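Local coordinates for terminal oxygenase component of carbazole (PDB 7BUG), which catalyses the dioxygenation of carbazole at its angular C-9a and adjacent C-1 positions, as the terminal oxygenase of carbazole 1,9a-dioxygenase, at the interface of chains A and B. Residues are numbered along the deposited sequence; one frame, centred on the assembly and turned at random. Chains: chain A/B, Terminal oxygenase component of carbazole.

The interface of chains A and B. Residues chain A 110, 112-114; chain B 204, 206, 356-357.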
# COMPACT_ATOMS: atom_id res chain seq x y z
N ASN A 110 -8.56 -15.10 -35.65
CA ASN A 110 -9.04 -16.46 -35.96
C ASN A 110 -10.50 -16.39 -36.38
O ASN A 110 -11.42 -16.54 -35.59
CB ASN A 110 -8.85 -17.46 -34.84
CG ASN A 110 -9.33 -18.83 -35.27
OD1 ASN A 110 -9.72 -18.98 -36.44
ND2 ASN A 110 -9.43 -19.79 -34.33
N THR A 112 -12.30 -18.40 -37.83
CA THR A 112 -12.93 -19.73 -37.74
C THR A 112 -13.22 -20.14 -36.31
O THR A 112 -13.70 -21.27 -36.07
CB THR A 112 -12.12 -20.82 -38.44
OG1 THR A 112 -10.91 -21.12 -37.71
CG2 THR A 112 -11.79 -20.43 -39.85
N SER A 113 -12.92 -19.28 -35.34
CA SER A 113 -13.10 -19.68 -33.94
C SER A 113 -14.52 -20.14 -33.65
O SER A 113 -15.47 -19.38 -33.95
CB SER A 113 -12.75 -18.55 -33.01
OG SER A 113 -12.78 -18.97 -31.65
N ALA A 114 -14.61 -21.17 -32.82
CA ALA A 114 -15.89 -21.68 -32.27
C ALA A 114 -16.46 -20.68 -31.26
O ALA A 114 -17.62 -20.77 -30.88
CB ALA A 114 -15.71 -23.02 -31.61
N PHE B 204 -3.69 -16.62 -37.10
CA PHE B 204 -3.79 -17.89 -37.85
C PHE B 204 -5.13 -18.56 -37.57
O PHE B 204 -5.60 -18.65 -36.42
CB PHE B 204 -2.64 -18.83 -37.51
CG PHE B 204 -1.27 -18.32 -37.85
CD1 PHE B 204 -0.71 -18.55 -39.10
CD2 PHE B 204 -0.55 -17.58 -36.92
CE1 PHE B 204 0.53 -18.03 -39.43
CE2 PHE B 204 0.70 -17.09 -37.25
CZ PHE B 204 1.23 -17.30 -38.49
N PRO B 206 -6.50 -22.13 -37.28
CA PRO B 206 -5.79 -23.40 -37.13
C PRO B 206 -6.09 -24.31 -38.33
O PRO B 206 -7.19 -24.19 -38.89
CB PRO B 206 -6.29 -23.95 -35.80
CG PRO B 206 -6.68 -22.68 -35.07
CD PRO B 206 -7.37 -21.85 -36.13
N PHE B 356 -9.42 -19.51 -26.42
CA PHE B 356 -9.80 -19.95 -27.78
C PHE B 356 -8.68 -20.79 -28.38
O PHE B 356 -7.76 -21.19 -27.71
CB PHE B 356 -10.34 -18.80 -28.63
CG PHE B 356 -9.35 -17.86 -29.27
CD1 PHE B 356 -8.17 -17.52 -28.61
CD2 PHE B 356 -9.61 -17.26 -30.48
CE1 PHE B 356 -7.27 -16.60 -29.14
CE2 PHE B 356 -8.72 -16.34 -31.01
CZ PHE B 356 -7.56 -15.99 -30.34
N GLU B 357 -8.86 -21.15 -29.66
CA GLU B 357 -8.12 -22.29 -30.23
C GLU B 357 -6.60 -22.12 -30.13
O GLU B 357 -5.90 -23.10 -29.76
CB GLU B 357 -8.59 -22.50 -31.67
CG GLU B 357 -9.98 -23.05 -31.75
CD GLU B 357 -11.15 -22.09 -31.69
OE1 GLU B 357 -10.91 -20.88 -31.49
OE2 GLU B 357 -12.31 -22.54 -31.97
O HOH W 1 -10.04 -23.36 -38.82
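A bend at chi2 (85°) in B:Glu357 swings its carboxylate towards the chain A loop, where A:Ser113, with OG anti to the backbone N (chi1 -174°), turns its hydroxyl to meet it. The two oxygens of the carboxylate share the work. A:Ser113 OG donates to OE1 of B:Glu357 at 2.7 Å, while the backbone N of A:Ala114 donates to OE2 at 2.8 Å in a nearly straight bond. Each carboxylate oxygen accepts through its syn lone pair, on the side facing the other oxygen, so the group is held as a two-pronged acceptor and its rotation about the last torsion is restrained. B:Glu357 opens the 3-10 helix 357-359 of its subunit. OG of A:Ser113 also lies in the plane of the B:Phe356 ring, at its edge, 3.8 Å from CD2.

Beside this pair, A:Asn110 fits between B:Pro206 and B:Glu357, its side chain crossing each at about a right angle. Its ND2 lies 3.4 Å from CD of B:Pro206, a van der Waals contact, and its amide plane is steeply inclined to the glutamate carboxylate. The other end of the amide is held within chain A: OD1 accepts from both the backbone N and OG1 of A:Thr112, the hydroxyl lying in the carbonyl plane on a lone pair and the N-H approaching from above that plane. With an alanine in place of A:Asn110, the N-H and hydroxyl of A:Thr112 would probably lose their common acceptor, leaving the hydroxyl less firmly oriented, and a gap would probably open against B:Pro206.

This patch joins a loop of the Rieske domain to the neighbouring subunit in the trimeric assembly, in keeping with the homotrimeric ring-hydroxylase family. A water extends the link at its margin, lying 2.6 Å from OG1 of A:Thr112 and 3.0 Å from the carbonyl O of B:Pro206.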